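Local atomic coordinates of Alr4995 protein (Nostoc sp., PDB entry 6LRF), a protein that is a bifunctional cyanobacterial enzyme, an arginine dihydrolase that turns arginine into ornithine and an ornithine cyclodeaminase that takes ornithine on to proline. Residues 122-127 / 173-178; 181-186 / 195-200; 488-493 / 516-521. One frame throughout, in Å; residues are numbered along the deposited sequence.

Contact 1: residues 122-127 / 173-178; sequences DALLDR and FCPLAN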
ATOM      1  N   ASP B 122      -9.983 -34.443  30.339  1.00 24.75           N
ATOM      2  CA  ASP B 122     -10.833 -33.408  29.731  1.00 24.27           C
ATOM      3  C   ASP B 122     -11.945 -32.937  30.656  1.00 27.21           C
ATOM      4  O   ASP B 122     -12.781 -32.122  30.257  1.00 30.69           O
ATOM      5  CB  ASP B 122     -11.471 -33.896  28.424  1.00 27.99           C
ATOM      6  CG  ASP B 122     -10.896 -33.198  27.177  1.00 31.55           C
ATOM      7  OD1 ASP B 122     -10.103 -32.241  27.331  1.00 32.67           O
ATOM      8  OD2 ASP B 122     -11.256 -33.592  26.043  1.00 28.94           O
ATOM      9  N   ALA B 123     -11.984 -33.456  31.877  1.00 22.55           N
ATOM     10  CA  ALA B 123     -13.011 -33.042  32.821  1.00 20.38           C
ATOM     11  C   ALA B 123     -12.457 -33.065  34.233  1.00 32.19           C
ATOM     12  O   ALA B 123     -12.107 -34.133  34.756  1.00 26.52           O
ATOM     13  CB  ALA B 123     -14.223 -33.919  32.711  1.00 24.81           C
ATOM     14  N   LEU B 124     -12.366 -31.889  34.848  1.00 24.98           N
ATOM     15  CA  LEU B 124     -11.759 -31.779  36.170  1.00 25.69           C
ATOM     16  C   LEU B 124     -12.733 -31.291  37.221  1.00 24.98           C
ATOM     17  O   LEU B 124     -13.443 -30.302  37.030  1.00 23.01           O
ATOM     18  CB  LEU B 124     -10.558 -30.854  36.118  1.00 27.27           C
ATOM     19  CG  LEU B 124      -9.433 -31.489  35.315  1.00 28.58           C
ATOM     20  CD1 LEU B 124      -8.319 -30.508  35.112  1.00 30.72           C
ATOM     21  CD2 LEU B 124      -8.929 -32.701  36.073  1.00 31.47           C
ATOM     22  N   LEU B 125     -12.753 -31.991  38.343  1.00 22.39           N
ATOM     23  CA  LEU B 125     -13.641 -31.642  39.443  1.00 24.36           C
ATOM     24  C   LEU B 125     -13.150 -30.419  40.209  1.00 23.90           C
ATOM     25  O   LEU B 125     -11.960 -30.247  40.444  1.00 25.19           O
ATOM     26  CB  LEU B 125     -13.780 -32.822  40.406  1.00 22.02           C
ATOM     27  CG  LEU B 125     -14.598 -33.997  39.874  1.00 31.01           C
ATOM     28  CD1 LEU B 125     -14.310 -35.268  40.689  1.00 30.84           C
ATOM     29  CD2 LEU B 125     -16.089 -33.667  39.894  1.00 22.45           C
ATOM     30  N   ASP B 126     -14.084 -29.559  40.573  1.00 26.28           N
ATOM     31  CA  ASP B 126     -13.813 -28.524  41.559  1.00 31.02           C
ATOM     32  C   ASP B 126     -13.398 -29.248  42.848  1.00 32.34           C
ATOM     33  O   ASP B 126     -14.055 -30.216  43.242  1.00 27.26           O
ATOM     34  CB  ASP B 126     -15.059 -27.654  41.749  1.00 31.17           C
ATOM     35  CG  ASP B 126     -14.981 -26.765  42.971  1.00 34.37           C
ATOM     36  OD1 ASP B 126     -14.288 -25.730  42.900  1.00 33.20           O
ATOM     37  OD2 ASP B 126     -15.636 -27.101  43.987  1.00 34.65           O
ATOM     38  N   ARG B 127     -12.304 -28.829  43.480  1.00 28.09           N
ATOM     39  CA  ARG B 127     -11.734 -29.632  44.572  1.00 34.04           C
ATOM     40  C   ARG B 127     -12.610 -29.649  45.828  1.00 38.92           C
ATOM     41  O   ARG B 127     -12.522 -30.568  46.652  1.00 36.43           O
ATOM     42  CB  ARG B 127     -10.328 -29.157  44.928  1.00 30.85           C
ATOM     43  CG  ARG B 127      -9.288 -29.420  43.844  1.00 31.77           C
ATOM     44  CD  ARG B 127      -9.505 -30.736  43.100  1.00 33.02           C
ATOM     45  NE  ARG B 127      -9.641 -31.885  43.995  1.00 31.81           N
ATOM     46  CZ  ARG B 127      -9.967 -33.115  43.600  1.00 36.95           C
ATOM     47  NH1 ARG B 127     -10.178 -33.382  42.318  1.00 29.57           N
ATOM     48  NH2 ARG B 127     -10.082 -34.090  44.490  1.00 35.40           N
ATOM     49  N   PHE B 173      -5.425 -26.292  32.817  1.00 26.95           N
ATOM     50  CA  PHE B 173      -6.475 -26.015  33.785  1.00 27.44           C
ATOM     51  C   PHE B 173      -6.345 -26.973  34.965  1.00 30.22           C
ATOM     52  O   PHE B 173      -6.215 -28.185  34.758  1.00 26.30           O
ATOM     53  CB  PHE B 173      -7.831 -26.160  33.102  1.00 22.82           C
ATOM     54  CG  PHE B 173      -8.985 -25.654  33.903  1.00 26.59           C
ATOM     55  CD1 PHE B 173      -9.676 -26.501  34.774  1.00 24.46           C
ATOM     56  CD2 PHE B 173      -9.414 -24.343  33.757  1.00 23.64           C
ATOM     57  CE1 PHE B 173     -10.761 -26.040  35.511  1.00 24.17           C
ATOM     58  CE2 PHE B 173     -10.503 -23.866  34.488  1.00 29.60           C
ATOM     59  CZ  PHE B 173     -11.179 -24.718  35.369  1.00 26.96           C
ATOM     60  N   CYS B 174      -6.374 -26.453  36.189  1.00 25.99           N
ATOM     61  CA  CYS B 174      -6.075 -27.294  37.347  1.00 25.63           C
ATOM     62  C   CYS B 174      -6.683 -26.783  38.658  1.00 30.43           C
ATOM     63  O   CYS B 174      -6.065 -25.975  39.375  1.00 30.27           O
ATOM     64  CB  CYS B 174      -4.557 -27.444  37.508  1.00 28.64           C
ATOM     65  SG  CYS B 174      -4.070 -28.700  38.780  1.00 33.91           S
ATOM     66  N   PRO B 175      -7.898 -27.262  38.984  1.00 22.58           N
ATOM     67  CA  PRO B 175      -8.517 -26.973  40.278  1.00 28.59           C
ATOM     68  C   PRO B 175      -7.637 -27.488  41.434  1.00 31.43           C
ATOM     69  O   PRO B 175      -7.112 -28.597  41.364  1.00 28.19           O
ATOM     70  CB  PRO B 175      -9.854 -27.724  40.207  1.00 25.88           C
ATOM     71  CG  PRO B 175     -10.114 -27.906  38.723  1.00 26.40           C
ATOM     72  CD  PRO B 175      -8.756 -28.104  38.128  1.00 26.09           C
ATOM     73  N   LEU B 176      -7.458 -26.668  42.463  1.00 29.89           N
ATOM     74  CA  LEU B 176      -6.583 -27.005  43.591  1.00 35.64           C
ATOM     75  C   LEU B 176      -7.349 -26.921  44.896  1.00 36.36           C
ATOM     76  O   LEU B 176      -8.459 -26.378  44.940  1.00 32.91           O
ATOM     77  CB  LEU B 176      -5.372 -26.070  43.656  1.00 34.99           C
ATOM     78  CG  LEU B 176      -4.447 -26.054  42.445  1.00 34.55           C
ATOM     79  CD1 LEU B 176      -3.544 -24.832  42.503  1.00 37.07           C
ATOM     80  CD2 LEU B 176      -3.634 -27.327  42.385  1.00 31.48           C
ATOM     81  N   ALA B 177      -6.757 -27.443  45.963  1.00 42.21           N
ATOM     82  CA  ALA B 177      -7.398 -27.380  47.271  1.00 44.42           C
ATOM     83  C   ALA B 177      -7.646 -25.928  47.668  1.00 40.71           C
ATOM     84  O   ALA B 177      -6.976 -25.022  47.159  1.00 38.50           O
ATOM     85  CB  ALA B 177      -6.546 -28.085  48.321  1.00 49.70           C
ATOM     86  N   ASN B 178      -8.619 -25.716  48.555  1.00 43.89           N
ATOM     87  CA  ASN B 178      -8.872 -24.400  49.142  1.00 41.83           C
ATOM     88  C   ASN B 178      -9.328 -23.381  48.089  1.00 45.53           C
ATOM     89  O   ASN B 178      -8.992 -22.199  48.160  1.00 48.78           O
ATOM     90  CB  ASN B 178      -7.609 -23.910  49.864  1.00 48.77           C
ATOM     91  CG  ASN B 178      -7.880 -22.785  50.826  1.00 59.51           C
ATOM     92  OD1 ASN B 178      -8.971 -22.685  51.392  1.00 65.17           O
ATOM     93  ND2 ASN B 178      -6.881 -21.927  51.029  1.00 60.48           N
TER
HETATM   94  O   HOH W   1     -10.944 -26.298  43.375  1.00 28.97           O
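R127 runs its aliphatic part along the backbone that follows P175. Its CB lies 3.3 Å from L176 O, with CG beside the backbone N (chi1 -68°). CG presses on the same peptide, 3.3 Å from L176 C, and CD comes to 3.6 Å from P175 O. Two further bends, at chi2 and chi3, turn the chain so that NH2 ends in a salt bridge with E271. A single water accepts the N-H of R127 and donates to L176 O, each bond 2.9 Å long, and so bridges the two backbones. An alanine in place of R127 would lose the packing of CG and CD and the charged link to E271, and would probably leave the backbone at 127 less firmly held against 175-177. Further in, the P175 ring sets CB 3.3 Å from L125 O and crosses L124 at about a right angle. L124 CD1 reaches 3.2 Å from F173 O and sits at the edge of the F173 ring. Strands 123-125 and 173-175, their axes 23° from parallel and 7.2 Å apart at closest approach, are edge strands of different sheets: the first pairs with strand 132-136, the second with strand 181-183, and W133 of strand 132-136 meets the F173 ring edge-to-face.

Contact 2: residues 181-186 / 195-200; sequences LLYYPG and LIEMRV
The Y183 ring is covered on both faces. On one, I196 CG2 stands 4.2 Å from the ring centroid and 28° off the normal, a CH-pi contact, and L181 CD2 shares that face 3.6 Å above the plane, displaced toward the rim. P185 CD lies over the opposite face, also near the rim. Along the CD1-CE1 side of the ring, I196 CD1 comes to 3.8 Å from Y183 CE1, so both branches of the isoleucine grip the tyrosine, the two side chains meeting tip to tip. A second ring, that of Y184, has G186 N above its centre, 3.9 Å from the plane, and meets F166 with the planes at about 55°. Strand 181-183, helix 190-199 and strand 205-207 form a beta-alpha-beta unit, and with the antiparallel strand 173-175 they make an arrangement consistent with the beta-beta-alpha-beta module that repeats in the propeller of guanidine-modifying enzymes. Within it the helix packs on the sheet, running back at 163° to the strand. I196 CG2 also touches L181 CD2 at 3.7 Å, the two side chains crossing at about a right angle. Where the helix ends, V200 N still bonds I196 O, and V200 CG1 rests 4.2 Å from L181 CB. F173 and L159 also touch I196, while R199 forms a salt bridge with E155.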
ATOM      1  N   LEU B 181      -7.348 -22.000  41.642  1.00 36.88           N
ATOM      2  CA  LEU B 181      -7.377 -22.469  40.268  1.00 32.86           C
ATOM      3  C   LEU B 181      -6.109 -22.074  39.554  1.00 35.85           C
ATOM      4  O   LEU B 181      -5.821 -20.892  39.397  1.00 31.79           O
ATOM      5  CB  LEU B 181      -8.582 -21.912  39.507  1.00 28.76           C
ATOM      6  CG  LEU B 181      -8.487 -22.228  38.009  1.00 31.21           C
ATOM      7  CD1 LEU B 181      -8.618 -23.733  37.753  1.00 27.70           C
ATOM      8  CD2 LEU B 181      -9.521 -21.462  37.198  1.00 29.90           C
ATOM      9  N   LEU B 182      -5.363 -23.078  39.116  1.00 31.75           N
ATOM     10  CA  LEU B 182      -4.162 -22.876  38.330  1.00 29.05           C
ATOM     11  C   LEU B 182      -4.509 -23.095  36.867  1.00 33.54           C
ATOM     12  O   LEU B 182      -4.893 -24.202  36.481  1.00 30.20           O
ATOM     13  CB  LEU B 182      -3.069 -23.844  38.784  1.00 30.90           C
ATOM     14  CG  LEU B 182      -1.729 -23.809  38.054  1.00 37.60           C
ATOM     15  CD1 LEU B 182      -0.912 -22.642  38.563  1.00 40.45           C
ATOM     16  CD2 LEU B 182      -0.982 -25.130  38.240  1.00 36.76           C
ATOM     17  N   TYR B 183      -4.415 -22.049  36.052  1.00 30.79           N
ATOM     18  CA  TYR B 183      -4.856 -22.168  34.672  1.00 30.28           C
ATOM     19  C   TYR B 183      -4.152 -21.180  33.760  1.00 35.85           C
ATOM     20  O   TYR B 183      -3.558 -20.203  34.213  1.00 36.29           O
ATOM     21  CB  TYR B 183      -6.385 -21.998  34.577  1.00 30.37           C
ATOM     22  CG  TYR B 183      -6.910 -20.577  34.615  1.00 30.22           C
ATOM     23  CD1 TYR B 183      -7.650 -20.055  33.553  1.00 35.09           C
ATOM     24  CD2 TYR B 183      -6.679 -19.759  35.709  1.00 34.88           C
ATOM     25  CE1 TYR B 183      -8.145 -18.749  33.584  1.00 33.89           C
ATOM     26  CE2 TYR B 183      -7.170 -18.461  35.754  1.00 36.37           C
ATOM     27  CZ  TYR B 183      -7.895 -17.959  34.692  1.00 39.17           C
ATOM     28  OH  TYR B 183      -8.369 -16.668  34.753  1.00 41.35           O
ATOM     29  N   TYR B 184      -4.221 -21.464  32.467  1.00 33.81           N
ATOM     30  CA  TYR B 184      -3.613 -20.631  31.444  1.00 34.87           C
ATOM     31  C   TYR B 184      -4.679 -20.024  30.529  1.00 33.00           C
ATOM     32  O   TYR B 184      -5.115 -20.674  29.576  1.00 35.59           O
ATOM     33  CB  TYR B 184      -2.623 -21.454  30.626  1.00 32.54           C
ATOM     34  CG  TYR B 184      -2.055 -20.712  29.443  1.00 35.23           C
ATOM     35  CD1 TYR B 184      -1.327 -19.541  29.623  1.00 39.94           C
ATOM     36  CD2 TYR B 184      -2.236 -21.182  28.151  1.00 37.62           C
ATOM     37  CE1 TYR B 184      -0.798 -18.856  28.543  1.00 43.02           C
ATOM     38  CE2 TYR B 184      -1.711 -20.506  27.066  1.00 36.79           C
ATOM     39  CZ  TYR B 184      -0.992 -19.344  27.271  1.00 43.07           C
ATOM     40  OH  TYR B 184      -0.466 -18.661  26.199  1.00 50.14           O
ATOM     41  N   PRO B 185      -5.084 -18.770  30.806  1.00 33.78           N
ATOM     42  CA  PRO B 185      -6.218 -18.115  30.134  1.00 34.51           C
ATOM     43  C   PRO B 185      -6.150 -18.126  28.605  1.00 29.90           C
ATOM     44  O   PRO B 185      -7.195 -18.104  27.955  1.00 33.08           O
ATOM     45  CB  PRO B 185      -6.150 -16.671  30.660  1.00 35.11           C
ATOM     46  CG  PRO B 185      -5.480 -16.795  31.996  1.00 36.48           C
ATOM     47  CD  PRO B 185      -4.446 -17.878  31.796  1.00 36.16           C
ATOM     48  N   GLY B 186      -4.952 -18.186  28.041  1.00 31.30           N
ATOM     49  CA  GLY B 186      -4.807 -18.186  26.595  1.00 33.06           C
ATOM     50  C   GLY B 186      -5.272 -19.469  25.932  1.00 33.46           C
ATOM     51  O   GLY B 186      -5.375 -19.551  24.705  1.00 33.57           O
ATOM     52  N   LEU B 195     -16.610 -17.338  31.939  1.00 30.45           N
ATOM     53  CA  LEU B 195     -17.224 -18.290  32.872  1.00 28.28           C
ATOM     54  C   LEU B 195     -16.321 -18.552  34.067  1.00 24.63           C
ATOM     55  O   LEU B 195     -16.792 -18.613  35.203  1.00 29.91           O
ATOM     56  CB  LEU B 195     -17.546 -19.611  32.176  1.00 26.40           C
ATOM     57  CG  LEU B 195     -18.188 -20.721  33.033  1.00 28.57           C
ATOM     58  CD1 LEU B 195     -19.489 -20.250  33.701  1.00 25.30           C
ATOM     59  CD2 LEU B 195     -18.448 -21.957  32.170  1.00 25.09           C
ATOM     60  N   ILE B 196     -15.029 -18.719  33.798  1.00 27.07           N
ATOM     61  CA  ILE B 196     -14.031 -18.962  34.832  1.00 29.28           C
ATOM     62  C   ILE B 196     -13.999 -17.802  35.812  1.00 32.48           C
ATOM     63  O   ILE B 196     -13.916 -17.978  37.040  1.00 29.83           O
ATOM     64  CB  ILE B 196     -12.630 -19.151  34.216  1.00 30.56           C
ATOM     65  CG1 ILE B 196     -12.563 -20.479  33.453  1.00 27.78           C
ATOM     66  CG2 ILE B 196     -11.567 -19.102  35.285  1.00 29.81           C
ATOM     67  CD1 ILE B 196     -11.290 -20.654  32.638  1.00 25.05           C
ATOM     68  N   GLU B 197     -14.087 -16.602  35.257  1.00 33.28           N
ATOM     69  CA  GLU B 197     -13.955 -15.407  36.068  1.00 38.31           C
ATOM     70  C   GLU B 197     -15.226 -15.171  36.895  1.00 35.68           C
ATOM     71  O   GLU B 197     -15.148 -14.592  37.973  1.00 41.25           O
ATOM     72  CB  GLU B 197     -13.589 -14.208  35.176  1.00 34.62           C
ATOM     73  CG  GLU B 197     -12.133 -14.287  34.663  1.00 30.93           C
ATOM     74  CD  GLU B 197     -11.869 -13.461  33.400  1.00 39.56           C
ATOM     75  OE1 GLU B 197     -12.712 -12.617  33.047  1.00 47.59           O
ATOM     76  OE2 GLU B 197     -10.816 -13.648  32.750  1.00 38.80           O
HETATM   77  N   MSE B 198     -16.378 -15.663  36.438  1.00 32.24           N
HETATM   78  CA  MSE B 198     -17.602 -15.582  37.255  1.00 32.22           C
HETATM   79  C   MSE B 198     -17.631 -16.603  38.405  1.00 34.39           C
HETATM   80  O   MSE B 198     -18.245 -16.358  39.446  1.00 34.11           O
HETATM   81  CB  MSE B 198     -18.852 -15.768  36.394  1.00 25.95           C
HETATM   82  CG  MSE B 198     -19.260 -14.527  35.604  1.00 43.98           C
HETATM   83 SE   MSE B 198     -20.893 -14.799  34.559  0.47 58.99          SE
HETATM   84  CE  MSE B 198     -20.283 -16.204  33.364  1.00 32.88           C
ATOM     85  N   ARG B 199     -16.969 -17.743  38.228  1.00 32.53           N
ATOM     86  CA  ARG B 199     -17.060 -18.839  39.198  1.00 30.80           C
ATOM     87  C   ARG B 199     -15.896 -18.847  40.190  1.00 36.67           C
ATOM     88  O   ARG B 199     -15.984 -19.435  41.272  1.00 31.92           O
ATOM     89  CB  ARG B 199     -17.112 -20.180  38.467  1.00 25.23           C
ATOM     90  CG  ARG B 199     -18.371 -20.376  37.636  1.00 29.77           C
ATOM     91  CD  ARG B 199     -19.517 -20.749  38.522  1.00 28.37           C
ATOM     92  NE  ARG B 199     -20.739 -21.038  37.781  1.00 33.63           N
ATOM     93  CZ  ARG B 199     -21.575 -22.017  38.108  1.00 35.98           C
ATOM     94  NH1 ARG B 199     -21.296 -22.803  39.150  1.00 29.21           N
ATOM     95  NH2 ARG B 199     -22.676 -22.221  37.399  1.00 38.17           N
ATOM     96  N   VAL B 200     -14.794 -18.215  39.803  1.00 31.68           N
ATOM     97  CA  VAL B 200     -13.614 -18.167  40.655  1.00 35.03           C
ATOM     98  C   VAL B 200     -13.202 -16.718  40.890  1.00 35.42           C
ATOM     99  O   VAL B 200     -12.951 -15.988  39.929  1.00 32.49           O
ATOM    100  CB  VAL B 200     -12.432 -18.938  40.029  1.00 35.51           C
ATOM    101  CG1 VAL B 200     -11.249 -18.968  40.978  1.00 35.23           C
ATOM    102  CG2 VAL B 200     -12.858 -20.349  39.663  1.00 30.89           C
TER

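Contact 3: residues 488-493 / 516-521; sequences GGKVVV and YVQALL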
ATOM      1  N   GLY B 488       6.053  17.646  35.372  1.00 40.62           N
ATOM      2  CA  GLY B 488       4.649  17.988  35.569  1.00 42.32           C
ATOM      3  C   GLY B 488       3.868  18.549  34.371  1.00 45.39           C
ATOM      4  O   GLY B 488       2.779  19.098  34.550  1.00 46.23           O
ATOM      5  N   GLY B 489       4.409  18.413  33.160  1.00 38.15           N
ATOM      6  CA  GLY B 489       3.780  18.931  31.949  1.00 39.65           C
ATOM      7  C   GLY B 489       2.496  18.228  31.532  1.00 32.65           C
ATOM      8  O   GLY B 489       1.986  17.380  32.245  1.00 38.18           O
ATOM      9  N   LYS B 490       1.952  18.587  30.379  1.00 29.28           N
ATOM     10  CA  LYS B 490       0.675  18.023  29.971  1.00 27.24           C
ATOM     11  C   LYS B 490       0.815  17.211  28.684  1.00 26.62           C
ATOM     12  O   LYS B 490       1.341  17.685  27.678  1.00 25.34           O
ATOM     13  CB  LYS B 490      -0.364  19.130  29.799  1.00 29.84           C
ATOM     14  CG  LYS B 490      -1.772  18.640  29.515  1.00 26.42           C
ATOM     15  CD  LYS B 490      -2.711  19.817  29.198  1.00 28.64           C
ATOM     16  CE  LYS B 490      -4.181  19.426  29.337  1.00 27.17           C
ATOM     17  NZ  LYS B 490      -5.104  20.602  29.245  1.00 25.27           N
ATOM     18  N   VAL B 491       0.361  15.967  28.727  1.00 24.88           N
ATOM     19  CA  VAL B 491       0.412  15.112  27.548  1.00 26.53           C
ATOM     20  C   VAL B 491      -1.021  14.760  27.155  1.00 27.16           C
ATOM     21  O   VAL B 491      -1.824  14.367  28.000  1.00 24.27           O
ATOM     22  CB  VAL B 491       1.244  13.836  27.802  1.00 26.47           C
ATOM     23  CG1 VAL B 491       1.132  12.868  26.630  1.00 27.58           C
ATOM     24  CG2 VAL B 491       2.719  14.198  28.082  1.00 25.71           C
ATOM     25  N   VAL B 492      -1.351  14.944  25.880  1.00 22.90           N
ATOM     26  CA  VAL B 492      -2.701  14.674  25.410  1.00 23.85           C
ATOM     27  C   VAL B 492      -2.619  13.523  24.421  1.00 23.27           C
ATOM     28  O   VAL B 492      -1.708  13.468  23.594  1.00 22.69           O
ATOM     29  CB  VAL B 492      -3.345  15.913  24.754  1.00 26.03           C
ATOM     30  CG1 VAL B 492      -4.713  15.571  24.175  1.00 18.48           C
ATOM     31  CG2 VAL B 492      -3.481  17.033  25.772  1.00 25.60           C
ATOM     32  N   VAL B 493      -3.551  12.588  24.527  1.00 19.96           N
ATOM     33  CA  VAL B 493      -3.595  11.465  23.610  1.00 20.09           C
ATOM     34  C   VAL B 493      -4.880  11.512  22.798  1.00 19.31           C
ATOM     35  O   VAL B 493      -5.957  11.783  23.334  1.00 20.88           O
ATOM     36  CB  VAL B 493      -3.482  10.125  24.378  1.00 23.04           C
ATOM     37  CG1 VAL B 493      -3.709   8.964  23.456  1.00 22.93           C
ATOM     38  CG2 VAL B 493      -2.102  10.011  25.027  1.00 23.44           C
ATOM     39  N   TYR B 516       1.111   9.338  32.520  1.00 29.02           N
ATOM     40  CA  TYR B 516       1.640   9.918  31.293  1.00 29.39           C
ATOM     41  C   TYR B 516       0.565  10.602  30.443  1.00 29.68           C
ATOM     42  O   TYR B 516       0.879  11.219  29.443  1.00 34.39           O
ATOM     43  CB  TYR B 516       2.328   8.852  30.442  1.00 28.52           C
ATOM     44  CG  TYR B 516       3.509   8.191  31.106  1.00 33.62           C
ATOM     45  CD1 TYR B 516       3.350   7.026  31.856  1.00 37.09           C
ATOM     46  CD2 TYR B 516       4.781   8.727  30.989  1.00 32.81           C
ATOM     47  CE1 TYR B 516       4.430   6.409  32.464  1.00 37.30           C
ATOM     48  CE2 TYR B 516       5.865   8.119  31.595  1.00 40.34           C
ATOM     49  CZ  TYR B 516       5.683   6.960  32.330  1.00 40.21           C
ATOM     50  OH  TYR B 516       6.762   6.355  32.928  1.00 47.79           O
ATOM     51  N   VAL B 517      -0.700  10.469  30.820  1.00 29.91           N
ATOM     52  CA  VAL B 517      -1.786  10.962  29.990  1.00 26.92           C
ATOM     53  C   VAL B 517      -2.701  11.879  30.793  1.00 25.19           C
ATOM     54  O   VAL B 517      -3.358  11.439  31.732  1.00 26.31           O
ATOM     55  CB  VAL B 517      -2.597   9.788  29.392  1.00 22.85           C
ATOM     56  CG1 VAL B 517      -3.673  10.300  28.440  1.00 22.56           C
ATOM     57  CG2 VAL B 517      -1.676   8.849  28.655  1.00 25.14           C
ATOM     58  N   GLN B 518      -2.751  13.153  30.416  1.00 21.48           N
ATOM     59  CA  GLN B 518      -3.552  14.131  31.157  1.00 23.10           C
ATOM     60  C   GLN B 518      -4.913  14.380  30.523  1.00 23.86           C
ATOM     61  O   GLN B 518      -5.795  14.969  31.138  1.00 24.84           O
ATOM     62  CB  GLN B 518      -2.797  15.463  31.281  1.00 28.79           C
ATOM     63  CG  GLN B 518      -1.745  15.462  32.393  1.00 26.13           C
ATOM     64  CD  GLN B 518      -0.640  14.453  32.150  1.00 22.76           C
ATOM     65  OE1 GLN B 518       0.069  14.521  31.143  1.00 24.55           O
ATOM     66  NE2 GLN B 518      -0.483  13.509  33.076  1.00 26.20           N
ATOM     67  N   ALA B 519      -5.083  13.938  29.285  1.00 24.17           N
ATOM     68  CA  ALA B 519      -6.377  14.045  28.627  1.00 23.55           C
ATOM     69  C   ALA B 519      -6.446  13.067  27.471  1.00 22.36           C
ATOM     70  O   ALA B 519      -5.440  12.755  26.852  1.00 20.37           O
ATOM     71  CB  ALA B 519      -6.629  15.471  28.137  1.00 24.05           C
ATOM     72  N   LEU B 520      -7.653  12.600  27.185  1.00 23.09           N
ATOM     73  CA  LEU B 520      -7.895  11.649  26.118  1.00 20.94           C
ATOM     74  C   LEU B 520      -8.991  12.165  25.178  1.00 20.85           C
ATOM     75  O   LEU B 520     -10.104  12.476  25.601  1.00 18.24           O
ATOM     76  CB  LEU B 520      -8.291  10.301  26.702  1.00 18.75           C
ATOM     77  CG  LEU B 520      -8.611   9.221  25.686  1.00 22.98           C
ATOM     78  CD1 LEU B 520      -7.375   8.936  24.893  1.00 21.99           C
ATOM     79  CD2 LEU B 520      -9.078   7.963  26.422  1.00 24.71           C
ATOM     80  N   LEU B 521      -8.668  12.245  23.896  1.00 17.28           N
ATOM     81  CA  LEU B 521      -9.625  12.725  22.897  1.00 21.49           C
ATOM     82  C   LEU B 521      -9.868  11.632  21.869  1.00 20.70           C
ATOM     83  O   LEU B 521      -8.917  11.051  21.342  1.00 22.63           O
ATOM     84  CB  LEU B 521      -9.103  13.990  22.207  1.00 20.76           C
ATOM     85  CG  LEU B 521      -8.667  15.113  23.147  1.00 21.38           C
ATOM     86  CD1 LEU B 521      -8.107  16.306  22.352  1.00 22.17           C
ATOM     87  CD2 LEU B 521      -9.845  15.543  24.008  1.00 22.72           C
TER
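Four hydrogen bonds join the two segments, and two of them grip V493 in the regular parallel manner. V493 N gives an almost straight bond to A519 O (3.0 Å, 173°), and V493 O receives L521 N at 2.8 Å, nearly along its C=O axis; V493 thus bonds to the residues on either side of L520, whose CA also makes a CA-H...O contact with V493 O. Further back the pattern slips by one residue. V491 O takes the N-H of Q518, and V491 N donates to Q518 OE1 at 2.8 Å, on a lone pair in the carboxamide plane, so a side chain supplies the acceptor that a regular parallel pairing would draw from V517. The bend at chi2 of Q518 (63°) folds its amide back to reach there, and NE2, bonded to G515 O, fixes which way the group is turned. Packing is tight beside this slip, with V491 CB only 3.1 Å from Y516 O. Among the apolar contacts, V493 CG2 meets V517 CG1 at 3.8 Å and its CG1 meets L520 CD1; on the other face of the sheet V492 CG1 lies 3.9 Å from L521 CD1. Strands 491-495 and 519-523 stand side by side within a six-stranded parallel Rossmann-type sheet, between strands 629-633 and 594-597. Helix 467-486, ended at G488 by a Schellman motif, covers V491 and Y516, helix 505-513 backs V517, and helix 613-624 lies against V492 and L521.

In the fold
Along the chain the three contacts come strictly in series, with none crossing or enclosing another. Contact 1 closes a loop of 45 residues that holds strands 132-136 and 155-160, bringing the edge of one sheet against the edge of the next. Directly afterwards contact 2 closes a short loop of eight residues, folding a helix back onto its strand. These two touch, strands 173-175 and 181-183 being neighbours in one sheet; both lie in the dimethylargininase-like part. Contact 3 closes 22 residues in the Rossmann-fold part, its nearest atoms about 22 Å from contact 2 and about 33 Å from contact 1.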